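Local structure of carbohydrate binding module family 33 and 10 domain protein (6RW7) at residues F123-T128 and R178-A183; A84-T89 and C198-F203; H66-D71 and R129-A134. The protein is an AA10 copper lytic polysaccharide monooxygenase, a multidomain protein whose catalytic module, described here, probably binds cellulose and breaks its chains oxidatively. One frame throughout, in Å; residues are numbered along the deposited sequence.

How the interactions relate
All three interactions are partly buried; interactions 1 and 2 each set a loop against a strand of the mixed sheet, whereas interaction 3 joins two loops. Strands 178-187 and 193-202 are antiparallel neighbours in that sheet, and R178 NH2 of interaction 1 reaches N85 OD1 of interaction 2. Interaction 3 is tied to interaction 2 by the disulfide C68-C198 and to interaction 1 by F182, which touches V67 and F70. The chemistry follows the place. Interaction 1 works by a guanidinium on a ring and a bridging water, interaction 2 by backbone hydrogen bonds of a parallel bridge and a buried carboxylate, and interaction 3 by aromatic packing with a histidine-carboxylate bond.

Interaction 1. Residues F123-T128 and R178-A183; sequences FSFDPT and RHVIFA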
ATOM      1  N   PHE A 123      17.968   0.365   4.204  1.00 10.26           N
ATOM      2  CA  PHE A 123      16.909   0.213   5.234  1.00 10.84           C
ATOM      3  C   PHE A 123      17.071  -1.099   6.016  1.00 11.28           C
ATOM      4  O   PHE A 123      17.295  -2.140   5.400  1.00 11.44           O
ATOM      5  CB  PHE A 123      15.540   0.201   4.536  1.00 10.81           C
ATOM      6  CG  PHE A 123      14.349  -0.154   5.398  1.00 10.71           C
ATOM      7  CD1 PHE A 123      13.894   0.707   6.386  1.00 11.66           C
ATOM      8  CD2 PHE A 123      13.668  -1.346   5.211  1.00 10.75           C
ATOM      9  CE1 PHE A 123      12.772   0.393   7.143  1.00 11.29           C
ATOM     10  CE2 PHE A 123      12.544  -1.655   5.972  1.00 10.68           C
ATOM     11  CZ  PHE A 123      12.084  -0.775   6.921  1.00 10.80           C
ATOM     12  N   SER A 124      16.880  -1.019   7.333  1.00 13.10           N
ATOM     13  CA  SER A 124      16.936  -2.160   8.280  1.00 15.50           C
ATOM     14  C   SER A 124      15.577  -2.272   8.968  1.00 15.29           C
ATOM     15  O   SER A 124      15.304  -1.434   9.850  1.00 16.05           O
ATOM     16  CB  SER A 124      18.069  -1.953   9.272  1.00 18.10           C
ATOM     17  OG  SER A 124      18.219  -3.114  10.066  1.00 23.94           O
ATOM     18  N   PHE A 125      14.748  -3.215   8.520  1.00 14.82           N
ATOM     19  CA  PHE A 125      13.353  -3.386   9.010  1.00 17.43           C
ATOM     20  C   PHE A 125      13.375  -3.611  10.522  1.00 17.65           C
ATOM     21  O   PHE A 125      14.148  -4.473  10.952  1.00 17.78           O
ATOM     22  CB  PHE A 125      12.641  -4.551   8.319  1.00 19.11           C
ATOM     23  CG  PHE A 125      11.199  -4.668   8.761  1.00 20.59           C
ATOM     24  CD1 PHE A 125      10.234  -3.808   8.268  1.00 22.98           C
ATOM     25  CD2 PHE A 125      10.823  -5.597   9.721  1.00 22.29           C
ATOM     26  CE1 PHE A 125       8.914  -3.891   8.696  1.00 23.06           C
ATOM     27  CE2 PHE A 125       9.506  -5.679  10.148  1.00 21.93           C
ATOM     28  CZ  PHE A 125       8.557  -4.822   9.647  1.00 23.46           C
ATOM     29  N   ASP A 126      12.593  -2.814  11.258  1.00 18.02           N
ATOM     30  CA  ASP A 126      12.499  -2.857  12.739  1.00 18.63           C
ATOM     31  C   ASP A 126      11.043  -3.130  13.098  1.00 16.96           C
ATOM     32  O   ASP A 126      10.201  -2.250  12.978  1.00 19.37           O
ATOM     33  CB  ASP A 126      12.998  -1.550  13.347  1.00 19.70           C
ATOM     34  CG  ASP A 126      13.036  -1.551  14.866  1.00 21.32           C
ATOM     35  OD1 ASP A 126      12.474  -2.498  15.469  1.00 19.84           O
ATOM     36  OD2 ASP A 126      13.645  -0.621  15.421  1.00 23.23           O
ATOM     37  N   PRO A 127      10.686  -4.354  13.515  1.00 17.43           N
ATOM     38  CA  PRO A 127       9.295  -4.645  13.867  1.00 18.36           C
ATOM     39  C   PRO A 127       8.774  -3.999  15.162  1.00 18.84           C
ATOM     40  O   PRO A 127       7.634  -4.245  15.448  1.00 20.02           O
ATOM     41  CB  PRO A 127       9.298  -6.177  13.945  1.00 18.45           C
ATOM     42  CG  PRO A 127      10.698  -6.517  14.387  1.00 19.95           C
ATOM     43  CD  PRO A 127      11.551  -5.532  13.624  1.00 18.06           C
ATOM     44  N   THR A 128       9.555  -3.153  15.854  1.00 17.67           N
ATOM     45  CA  THR A 128       9.190  -2.539  17.163  1.00 18.53           C
ATOM     46  C   THR A 128       8.852  -1.071  16.988  1.00 19.23           C
ATOM     47  O   THR A 128       8.346  -0.476  17.933  1.00 18.99           O
ATOM     48  CB  THR A 128      10.323  -2.682  18.189  1.00 20.87           C
ATOM     49  OG1 THR A 128      11.383  -1.797  17.839  1.00 21.07           O
ATOM     50  CG2 THR A 128      10.835  -4.103  18.275  1.00 20.73           C
ATOM     51  N   ARG A 178      14.751  -7.324   3.427  1.00 11.31           N
ATOM     52  CA  ARG A 178      13.377  -6.935   3.756  1.00 11.85           C
ATOM     53  C   ARG A 178      13.171  -5.446   3.527  1.00 10.50           C
ATOM     54  O   ARG A 178      13.872  -4.618   4.100  1.00 10.32           O
ATOM     55  CB  ARG A 178      13.002  -7.298   5.184  1.00 13.85           C
ATOM     56  CG  ARG A 178      11.492  -7.176   5.367  1.00 16.00           C
ATOM     57  CD  ARG A 178      10.911  -7.961   6.491  1.00 18.82           C
ATOM     58  NE  ARG A 178       9.576  -7.486   6.757  1.00 19.08           N
ATOM     59  CZ  ARG A 178       8.727  -8.057   7.609  1.00 22.81           C
ATOM     60  NH1 ARG A 178       7.520  -7.540   7.770  1.00 23.58           N
ATOM     61  NH2 ARG A 178       9.074  -9.148   8.278  1.00 24.62           N
ATOM     62  N   HIS A 179      12.142  -5.138   2.740  1.00  9.84           N
ATOM     63  CA  HIS A 179      11.801  -3.764   2.319  1.00  9.55           C
ATOM     64  C   HIS A 179      10.303  -3.542   2.422  1.00  9.67           C
ATOM     65  O   HIS A 179       9.532  -4.495   2.667  1.00  9.78           O
ATOM     66  CB  HIS A 179      12.376  -3.481   0.930  1.00  9.30           C
ATOM     67  CG  HIS A 179      13.852  -3.317   0.991  1.00  9.14           C
ATOM     68  ND1 HIS A 179      14.432  -2.117   1.361  1.00  8.67           N
ATOM     69  CD2 HIS A 179      14.859  -4.216   0.852  1.00  8.84           C
ATOM     70  CE1 HIS A 179      15.734  -2.267   1.397  1.00  8.76           C
ATOM     71  NE2 HIS A 179      16.037  -3.570   1.120  1.00  9.11           N
ATOM     72  N   VAL A 180       9.915  -2.288   2.252  1.00  8.80           N
ATOM     73  CA  VAL A 180       8.484  -1.911   2.214  1.00  8.79           C
ATOM     74  C   VAL A 180       8.253  -1.052   0.990  1.00  8.85           C
ATOM     75  O   VAL A 180       9.065  -0.153   0.710  1.00  8.54           O
ATOM     76  CB  VAL A 180       8.059  -1.152   3.477  1.00  9.31           C
ATOM     77  CG1 VAL A 180       6.586  -0.818   3.387  1.00  9.76           C
ATOM     78  CG2 VAL A 180       8.352  -1.932   4.745  1.00  9.79           C
ATOM     79  N   ILE A 181       7.158  -1.333   0.299  1.00  8.73           N
ATOM     80  CA  ILE A 181       6.655  -0.460  -0.791  1.00  8.97           C
ATOM     81  C   ILE A 181       5.444   0.296  -0.253  1.00  9.40           C
ATOM     82  O   ILE A 181       4.540  -0.327   0.308  1.00 10.37           O
ATOM     83  CB  ILE A 181       6.369  -1.297  -2.051  1.00  9.47           C
ATOM     84  CG1 ILE A 181       7.686  -1.848  -2.595  1.00 10.29           C
ATOM     85  CG2 ILE A 181       5.597  -0.486  -3.092  1.00  9.67           C
ATOM     86  CD1 ILE A 181       7.555  -2.898  -3.664  1.00 11.59           C
ATOM     87  N   PHE A 182       5.460   1.616  -0.400  1.00  8.91           N
ATOM     88  CA  PHE A 182       4.360   2.522  -0.008  1.00  8.99           C
ATOM     89  C   PHE A 182       3.735   3.028  -1.313  1.00  9.05           C
ATOM     90  O   PHE A 182       4.444   3.604  -2.155  1.00  9.41           O
ATOM     91  CB  PHE A 182       4.883   3.631   0.914  1.00  9.38           C
ATOM     92  CG  PHE A 182       3.953   4.811   0.978  1.00 10.05           C
ATOM     93  CD1 PHE A 182       2.844   4.759   1.792  1.00 10.53           C
ATOM     94  CD2 PHE A 182       4.143   5.928   0.185  1.00 10.81           C
ATOM     95  CE1 PHE A 182       1.943   5.801   1.838  1.00 10.78           C
ATOM     96  CE2 PHE A 182       3.241   6.978   0.229  1.00 10.32           C
ATOM     97  CZ  PHE A 182       2.143   6.899   1.044  1.00 10.06           C
ATOM     98  N   ALA A 183       2.435   2.816  -1.496  1.00  9.01           N
ATOM     99  CA  ALA A 183       1.766   3.088  -2.776  1.00  9.19           C
ATOM    100  C   ALA A 183       0.497   3.903  -2.576  1.00  8.80           C
ATOM    101  O   ALA A 183      -0.198   3.761  -1.561  1.00  9.28           O
ATOM    102  CB  ALA A 183       1.438   1.792  -3.470  1.00  9.58           C
TER
HETATM  103  O   HOH W   1      15.708  -4.357   6.011  1.00 16.39           O
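The guanidinium of R178 lies flat on one face of the F125 ring, the two group centres 3.9 Å apart and their planes only 10° from parallel. This is a stacked cation-pi contact. NE sits over the ring centre, while NH1 passes 3.5 Å from F125 CZ and CZ of the arginine 3.6 Å from F125 CE2, so the overlap runs along the ring from CG to its far end. F125 CG is anti to the backbone N (chi1 -177°), and the arginine chain is extended from CG to NE, which carries the guanidinium across the ring. The donor ends of R178 point beyond the pair, NH2 bonding to N85 OD1, which helps fix the rotation of the guanidinium.

F123 meets the strand differently, at R178 O, H179 and V180. R178 O approaches the edge of its ring, 3.5 Å from F123 CD2. Its CB is 4.0 Å from H179 CE1, and the two rings meet obliquely, planes at 44°; the imidazole is held by T119 OG1 at ND1. V180 CG2 is a looser apolar neighbour, 4.4 Å from both F123 CE2 and F125 CD1.

No direct hydrogen bond crosses the contact. A single water does the joining: it donates to R178 O at 2.7 Å and to F123 O, and accepts from F125 N at 2.9 Å, so three backbone groups are satisfied through one molecule. Beyond F125 the chain bends in an Asx turn, D126 OD1 taking the backbone N of T128.

Away from the copper sites, this contact lays the loop between strands 111-118 and 142-145 against strand 178-187, as loops cover the immunoglobulin-like beta-sandwich of AA10 enzymes.

Interaction 2. Residues A84-T89 and C198-F203; sequences ANWPVT and CVDVDF
D200 points from its strand toward W86 and P87. CB lies 3.4 Å from P87 O. CG, anti to the carbonyl carbon (chi1 -67°), comes 3.9 Å from W86 CB. At the tip, OD2 is 3.4 Å from W86 CB; the side chains cross obliquely, the carboxylate and indole planes 12° apart, and W86 NE1 bonds to T82 O. OD2 also accepts from a water that donates to P87 O as well, and it forms a salt bridge with R10 NE. The salt bridge probably favours the charged form of this buried carboxylate, and the water adds a further donor. OD1 has a long, weak ion pair with R178 NH1.

The backbones meet one step further on. T89 N donates to D200 O at 3.3 Å with an N-H...O angle of 165°, and D202 N donates to T89 O at 2.9 Å. The pair of bonds flanks V201, which makes T89 and V201 a parallel bridge; V201 CA adds a CA-H...O contact to T89 O. D200 O has a second donor, a water that also accepts from T89 OG1. V88 is deposited in two conformers, so its CG2 contact with D202 CB is doubtful.

The bridge joins short strand 89-90 to strand 193-202, which also pairs with strand 178-187, V201 there bonding to H179. Helix 10-17 packs on the side of W86, P87 and T89 through C14 and H13, and helix 29-37 meets W86 through A31.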
ATOM      1  N   ALA A  84       4.930  -4.200  13.900  1.00 13.72           N
ATOM      2  CA  ALA A  84       4.808  -5.671  14.014  1.00 12.92           C
ATOM      3  C   ALA A  84       5.731  -6.375  13.043  1.00 13.49           C
ATOM      4  O   ALA A  84       6.220  -5.733  12.092  1.00 13.03           O
ATOM      5  CB  ALA A  84       3.393  -6.122  13.701  1.00 13.53           C
ATOM      6  N   ASN A  85       5.937  -7.663  13.262  1.00 14.04           N
ATOM      7  CA  ASN A  85       6.435  -8.586  12.212  0.50 14.17           C
ATOM      8  C   ASN A  85       5.242  -8.900  11.306  1.00 15.79           C
ATOM      9  O   ASN A  85       4.528  -9.881  11.556  1.00 17.65           O
ATOM     10  CB  ASN A  85       7.104  -9.838  12.788  0.50 15.02           C
ATOM     11  CG  ASN A  85       7.895 -10.607  11.752  0.50 15.57           C
ATOM     12  OD1 ASN A  85       7.812 -10.316  10.559  0.50 15.51           O
ATOM     13  ND2 ASN A  85       8.664 -11.591  12.198  0.50 15.83           N
ATOM     14  N   TRP A  86       5.006  -8.045  10.319  1.00 13.47           N
ATOM     15  CA  TRP A  86       3.909  -8.227   9.338  1.00 13.03           C
ATOM     16  C   TRP A  86       4.229  -9.402   8.418  1.00 12.88           C
ATOM     17  O   TRP A  86       5.406  -9.722   8.185  1.00 13.61           O
ATOM     18  CB  TRP A  86       3.734  -6.941   8.529  1.00 12.53           C
ATOM     19  CG  TRP A  86       3.142  -5.798   9.289  1.00 12.07           C
ATOM     20  CD1 TRP A  86       3.780  -4.861  10.051  1.00 12.15           C
ATOM     21  CD2 TRP A  86       1.745  -5.480   9.341  1.00 11.10           C
ATOM     22  NE1 TRP A  86       2.872  -3.998  10.595  1.00 12.42           N
ATOM     23  CE2 TRP A  86       1.617  -4.342  10.156  1.00 11.30           C
ATOM     24  CE3 TRP A  86       0.604  -6.033   8.743  1.00 11.14           C
ATOM     25  CZ2 TRP A  86       0.385  -3.746  10.388  1.00 11.88           C
ATOM     26  CZ3 TRP A  86      -0.617  -5.452   8.987  1.00 11.95           C
ATOM     27  CH2 TRP A  86      -0.717  -4.325   9.799  1.00 11.89           C
ATOM     28  N   PRO A  87       3.225 -10.048   7.794  1.00 12.81           N
ATOM     29  CA  PRO A  87       3.478 -11.061   6.783  1.00 12.69           C
ATOM     30  C   PRO A  87       4.298 -10.476   5.631  1.00 14.10           C
ATOM     31  O   PRO A  87       4.043  -9.365   5.207  1.00 14.25           O
ATOM     32  CB  PRO A  87       2.087 -11.487   6.263  1.00 12.91           C
ATOM     33  CG  PRO A  87       1.116 -10.982   7.310  1.00 13.01           C
ATOM     34  CD  PRO A  87       1.779  -9.801   7.984  1.00 12.58           C
ATOM     35  N   VAL A  88       5.262 -11.249   5.128  0.50 13.60           N
ATOM     36  CA  VAL A  88       6.234 -10.808   4.086  0.50 14.02           C
ATOM     37  C   VAL A  88       6.191 -11.801   2.923  0.50 15.08           C
ATOM     38  O   VAL A  88       6.185 -13.027   3.197  0.50 15.72           O
ATOM     39  CB  VAL A  88       7.656 -10.728   4.665  0.50 14.47           C
ATOM     40  CG1 VAL A  88       8.278 -12.118   4.735  0.50 14.03           C
ATOM     41  CG2 VAL A  88       8.554  -9.784   3.875  0.50 14.27           C
ATOM     42  N   THR A  89       6.213 -11.320   1.676  1.00 14.98           N
ATOM     43  CA  THR A  89       6.249 -12.215   0.508  1.00 15.69           C
ATOM     44  C   THR A  89       7.518 -11.946  -0.283  1.00 13.38           C
ATOM     45  O   THR A  89       8.047 -10.821  -0.357  1.00 12.37           O
ATOM     46  CB  THR A  89       4.924 -12.246  -0.247  1.00 19.89           C
ATOM     47  OG1 THR A  89       4.673 -10.910  -0.644  1.00 20.87           O
ATOM     48  CG2 THR A  89       3.766 -12.780   0.573  1.00 21.66           C
ATOM     49  N   CYS A 198       0.546  -0.321   1.829  1.00 10.46           N
ATOM     50  CA  CYS A 198       1.938  -0.770   2.063  1.00  9.96           C
ATOM     51  C   CYS A 198       2.084  -2.259   1.764  1.00  9.72           C
ATOM     52  O   CYS A 198       1.205  -3.035   2.142  1.00  9.17           O
ATOM     53  CB  CYS A 198       2.363  -0.517   3.498  1.00 11.18           C
ATOM     54  SG  CYS A 198       2.827   1.213   3.746  1.00 12.80           S
ATOM     55  N   VAL A 199       3.199  -2.635   1.157  1.00  9.48           N
ATOM     56  CA  VAL A 199       3.525  -4.042   0.849  1.00  9.73           C
ATOM     57  C   VAL A 199       4.854  -4.382   1.520  1.00  9.61           C
ATOM     58  O   VAL A 199       5.867  -3.708   1.234  1.00  9.43           O
ATOM     59  CB  VAL A 199       3.607  -4.281  -0.669  1.00 10.14           C
ATOM     60  CG1 VAL A 199       3.720  -5.769  -0.942  1.00 10.72           C
ATOM     61  CG2 VAL A 199       2.413  -3.688  -1.404  1.00 10.68           C
ATOM     62  N   ASP A 200       4.854  -5.442   2.312  1.00 10.28           N
ATOM     63  CA  ASP A 200       6.066  -5.989   2.966  1.00 10.25           C
ATOM     64  C   ASP A 200       6.650  -7.042   2.031  1.00 10.28           C
ATOM     65  O   ASP A 200       5.968  -8.062   1.769  1.00 10.13           O
ATOM     66  CB  ASP A 200       5.710  -6.550   4.343  1.00 11.07           C
ATOM     67  CG  ASP A 200       5.288  -5.479   5.319  1.00 11.28           C
ATOM     68  OD1 ASP A 200       6.150  -4.755   5.815  1.00 12.72           O
ATOM     69  OD2 ASP A 200       4.082  -5.336   5.533  1.00 11.25           O
ATOM     70  N   VAL A 201       7.863  -6.808   1.535  1.00 10.05           N
ATOM     71  CA  VAL A 201       8.519  -7.692   0.548  1.00 10.78           C
ATOM     72  C   VAL A 201       9.914  -8.099   1.021  1.00 10.69           C
ATOM     73  O   VAL A 201      10.569  -7.338   1.725  1.00 11.80           O
ATOM     74  CB  VAL A 201       8.567  -7.027  -0.831  1.00 10.47           C
ATOM     75  CG1 VAL A 201       7.184  -7.040  -1.460  1.00 11.26           C
ATOM     76  CG2 VAL A 201       9.156  -5.630  -0.745  1.00 11.27           C
ATOM     77  N   ASP A 202      10.311  -9.306   0.663  1.00 11.56           N
ATOM     78  CA  ASP A 202      11.653  -9.856   0.950  1.00 12.01           C
ATOM     79  C   ASP A 202      12.300 -10.164  -0.396  1.00 10.68           C
ATOM     80  O   ASP A 202      11.838 -11.045  -1.129  1.00 10.60           O
ATOM     81  CB  ASP A 202      11.564 -11.067   1.870  1.00 14.41           C
ATOM     82  CG  ASP A 202      12.895 -11.752   2.131  1.00 17.09           C
ATOM     83  OD1 ASP A 202      13.942 -11.140   1.866  1.00 15.90           O
ATOM     84  OD2 ASP A 202      12.855 -12.942   2.545  1.00 23.33           O
ATOM     85  N   PHE A 203      13.350  -9.429  -0.728  1.00 10.14           N
ATOM     86  CA  PHE A 203      14.099  -9.591  -1.985  1.00  9.97           C
ATOM     87  C   PHE A 203      15.158 -10.689  -1.861  1.00 10.06           C
ATOM     88  O   PHE A 203      15.805 -10.989  -2.857  1.00 10.31           O
ATOM     89  CB  PHE A 203      14.751  -8.271  -2.372  1.00 10.22           C
ATOM     90  CG  PHE A 203      13.776  -7.246  -2.884  1.00 10.29           C
ATOM     91  CD1 PHE A 203      13.117  -6.392  -2.023  1.00  9.90           C
ATOM     92  CD2 PHE A 203      13.517  -7.140  -4.234  1.00 10.92           C
ATOM     93  CE1 PHE A 203      12.253  -5.415  -2.504  1.00 10.03           C
ATOM     94  CE2 PHE A 203      12.664  -6.157  -4.722  1.00 11.07           C
ATOM     95  CZ  PHE A 203      11.998  -5.315  -3.858  1.00 10.92           C
TER
HETATM   96  O   HOH W   2       2.255  -7.358   5.276  1.00 11.34           O
HETATM   97  O   HOH W   3       3.492  -9.267   1.249  1.00 12.19           O

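Interaction 3. Residues H66-D71 and R129-A134; sequences HVCGFD and RELTWA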
ATOM      1  N   HIS A  66       2.691   9.560  10.068  1.00 13.89           N
ATOM      2  CA  HIS A  66       2.650   8.122   9.715  1.00 13.43           C
ATOM      3  C   HIS A  66       2.820   7.921   8.211  1.00 11.54           C
ATOM      4  O   HIS A  66       2.448   8.788   7.398  1.00 11.83           O
ATOM      5  CB  HIS A  66       1.354   7.476  10.209  1.00 14.01           C
ATOM      6  CG  HIS A  66       1.046   7.722  11.649  1.00 14.83           C
ATOM      7  ND1 HIS A  66       1.611   6.963  12.666  1.00 15.97           N
ATOM      8  CD2 HIS A  66       0.245   8.642  12.243  1.00 15.99           C
ATOM      9  CE1 HIS A  66       1.145   7.413  13.831  1.00 16.16           C
ATOM     10  NE2 HIS A  66       0.302   8.434  13.593  1.00 16.64           N
ATOM     11  N   VAL A  67       3.372   6.765   7.861  1.00 11.32           N
ATOM     12  CA  VAL A  67       3.571   6.364   6.451  1.00 11.00           C
ATOM     13  C   VAL A  67       2.324   5.638   5.937  1.00 10.04           C
ATOM     14  O   VAL A  67       1.551   6.233   5.179  1.00 10.53           O
ATOM     15  CB  VAL A  67       4.846   5.518   6.338  1.00 10.99           C
ATOM     16  CG1 VAL A  67       4.969   4.955   4.937  1.00 11.43           C
ATOM     17  CG2 VAL A  67       6.079   6.337   6.752  1.00 11.46           C
ATOM     18  N   CYS A  68       2.115   4.389   6.325  1.00 10.24           N
ATOM     19  CA  CYS A  68       1.118   3.513   5.655  1.00 10.84           C
ATOM     20  C   CYS A  68      -0.296   4.087   5.814  1.00 10.52           C
ATOM     21  O   CYS A  68      -1.067   3.975   4.858  1.00 11.48           O
ATOM     22  CB  CYS A  68       1.210   2.087   6.160  1.00 11.43           C
ATOM     23  SG  CYS A  68       2.841   1.387   5.799  1.00 12.25           S
ATOM     24  N   GLY A  69      -0.617   4.657   6.978  1.00 10.43           N
ATOM     25  CA  GLY A  69      -1.951   5.228   7.239  1.00 10.17           C
ATOM     26  C   GLY A  69      -2.082   6.626   6.669  1.00 10.75           C
ATOM     27  O   GLY A  69      -3.205   7.141   6.586  1.00 10.61           O
ATOM     28  N   PHE A  70      -0.943   7.268   6.382  1.00 10.00           N
ATOM     29  CA  PHE A  70      -0.815   8.651   5.849  1.00 10.46           C
ATOM     30  C   PHE A  70      -1.674   9.655   6.644  1.00 10.55           C
ATOM     31  O   PHE A  70      -2.189  10.616   6.036  1.00 11.17           O
ATOM     32  CB  PHE A  70      -1.120   8.674   4.352  1.00 10.68           C
ATOM     33  CG  PHE A  70      -0.273   9.692   3.646  1.00 10.42           C
ATOM     34  CD1 PHE A  70       1.069   9.447   3.385  1.00 10.69           C
ATOM     35  CD2 PHE A  70      -0.793  10.929   3.312  1.00 10.52           C
ATOM     36  CE1 PHE A  70       1.859  10.402   2.775  1.00 11.01           C
ATOM     37  CE2 PHE A  70       0.007  11.882   2.703  1.00 10.18           C
ATOM     38  CZ  PHE A  70       1.325  11.614   2.422  1.00 11.03           C
ATOM     39  N   ASP A  71      -1.789   9.470   7.951  1.00 11.46           N
ATOM     40  CA  ASP A  71      -2.565  10.371   8.848  1.00 12.07           C
ATOM     41  C   ASP A  71      -3.981  10.544   8.290  1.00 11.77           C
ATOM     42  O   ASP A  71      -4.570  11.666   8.442  1.00 12.46           O
ATOM     43  CB  ASP A  71      -1.890  11.734   8.997  1.00 12.40           C
ATOM     44  CG  ASP A  71      -0.522  11.697   9.665  1.00 14.36           C
ATOM     45  OD1 ASP A  71      -0.002  10.590   9.896  1.00 13.74           O
ATOM     46  OD2 ASP A  71       0.012  12.812   9.974  1.00 15.42           O
ATOM     47  N   ARG A 129       9.104  -0.505  15.814  1.00 18.32           N
ATOM     48  CA  ARG A 129       8.904   0.943  15.631  1.00 19.84           C
ATOM     49  C   ARG A 129       8.102   1.133  14.354  1.00 17.29           C
ATOM     50  O   ARG A 129       8.127   0.246  13.471  1.00 19.26           O
ATOM     51  CB  ARG A 129      10.234   1.701  15.602  1.00 22.96           C
ATOM     52  CG  ARG A 129      11.072   1.438  14.361  1.00 26.71           C
ATOM     53  CD  ARG A 129      11.997   2.583  13.987  1.00 28.63           C
ATOM     54  NE  ARG A 129      12.926   2.198  12.926  1.00 29.82           N
ATOM     55  CZ  ARG A 129      12.735   2.354  11.611  1.00 30.01           C
ATOM     56  NH1 ARG A 129      11.615   2.867  11.145  1.00 27.95           N
ATOM     57  NH2 ARG A 129      13.670   1.943  10.765  1.00 29.22           N
ATOM     58  N   GLU A 130       7.434   2.268  14.269  1.00 17.23           N
ATOM     59  CA  GLU A 130       6.715   2.665  13.045  1.00 16.07           C
ATOM     60  C   GLU A 130       7.736   3.024  11.967  1.00 15.61           C
ATOM     61  O   GLU A 130       8.833   3.546  12.253  1.00 14.86           O
ATOM     62  CB  GLU A 130       5.805   3.867  13.280  1.00 16.79           C
ATOM     63  CG  GLU A 130       4.549   3.517  14.050  1.00 18.39           C
ATOM     64  CD  GLU A 130       3.391   4.418  13.692  1.00 21.30           C
ATOM     65  OE1 GLU A 130       3.391   4.950  12.557  1.00 18.60           O
ATOM     66  OE2 GLU A 130       2.481   4.586  14.549  1.00 21.29           O
ATOM     67  N   LEU A 131       7.348   2.798  10.731  1.00 12.93           N
ATOM     68  CA  LEU A 131       8.074   3.371   9.583  1.00 12.80           C
ATOM     69  C   LEU A 131       8.090   4.900   9.719  1.00 12.96           C
ATOM     70  O   LEU A 131       7.159   5.493  10.280  1.00 13.64           O
ATOM     71  CB  LEU A 131       7.374   2.941   8.296  1.00 12.53           C
ATOM     72  CG  LEU A 131       7.415   1.446   8.011  1.00 12.90           C
ATOM     73  CD1 LEU A 131       6.434   1.105   6.881  1.00 13.69           C
ATOM     74  CD2 LEU A 131       8.836   1.005   7.673  1.00 14.06           C
ATOM     75  N   THR A 132       9.161   5.511   9.234  1.00 13.37           N
ATOM     76  CA  THR A 132       9.330   6.971   9.140  1.00 13.40           C
ATOM     77  C   THR A 132       9.662   7.308   7.700  1.00 12.44           C
ATOM     78  O   THR A 132      10.108   6.403   6.949  1.00 12.13           O
ATOM     79  CB  THR A 132      10.443   7.495  10.063  1.00 15.29           C
ATOM     80  OG1 THR A 132      11.706   7.127   9.500  1.00 17.61           O
ATOM     81  CG2 THR A 132      10.318   6.966  11.471  1.00 16.16           C
ATOM     82  N   TRP A 133       9.514   8.573   7.333  1.00 12.41           N
ATOM     83  CA  TRP A 133       9.856   9.025   5.967  1.00 12.25           C
ATOM     84  C   TRP A 133      11.357   8.850   5.718  1.00 13.05           C
ATOM     85  O   TRP A 133      11.737   8.637   4.554  1.00 13.48           O
ATOM     86  CB  TRP A 133       9.357  10.443   5.681  1.00 12.03           C
ATOM     87  CG  TRP A 133       7.864  10.438   5.632  1.00 12.19           C
ATOM     88  CD1 TRP A 133       7.018  11.073   6.487  1.00 11.94           C
ATOM     89  CD2 TRP A 133       7.041   9.688   4.725  1.00 11.67           C
ATOM     90  NE1 TRP A 133       5.728  10.779   6.170  1.00 11.98           N
ATOM     91  CE2 TRP A 133       5.705   9.930   5.102  1.00 11.60           C
ATOM     92  CE3 TRP A 133       7.288   8.849   3.638  1.00 11.34           C
ATOM     93  CZ2 TRP A 133       4.621   9.372   4.437  1.00 11.14           C
ATOM     94  CZ3 TRP A 133       6.215   8.302   2.965  1.00 10.79           C
ATOM     95  CH2 TRP A 133       4.898   8.539   3.380  1.00 11.02           C
ATOM     96  N   ALA A 134      12.188   8.902   6.755  1.00 13.29           N
ATOM     97  CA  ALA A 134      13.646   8.706   6.598  1.00 13.72           C
ATOM     98  C   ALA A 134      13.937   7.284   6.090  1.00 12.99           C
ATOM     99  O   ALA A 134      14.993   7.076   5.520  1.00 13.37           O
ATOM    100  CB  ALA A 134      14.333   8.965   7.916  1.00 14.48           C
TER
HETATM  101  O   HOH W   4       4.483   5.319  10.124  1.00 14.96           O
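The W133 indole carries V67 CG2 on one face, 3.9 Å from the centroid of its six-membered ring and 6° off the normal, a CH-pi contact. At the rim, W133 CZ2 lies 3.4 Å from F70 CE1; with planes at 74° the two rings meet rim to rim, neither over the other's face. The H66 ring is met at its edge by E130: ND1 donates to OE1 at 2.7 Å, nearly straight at 172°, on the syn side of a carboxylate almost coplanar with the imidazole.

Between these groups, V67 CG2 also touches L131 CB at 3.9 Å, and C68 SG packs on L131 CD1 at 3.8 Å. V67 N donates to a water that lies close to E130 OE1 and L131 O.

An alanine at W133 would probably leave V67 CG2 and the F70 rim facing a gap, and T64 OG1 without its NE1 donor.

The type I turn V67-F70 thus docks on the 129-134 loop, while the C68-C198 disulfide ties it to strand 193-202, a pattern consistent with the long loops that dress the beta-sandwich of AA10 enzymes.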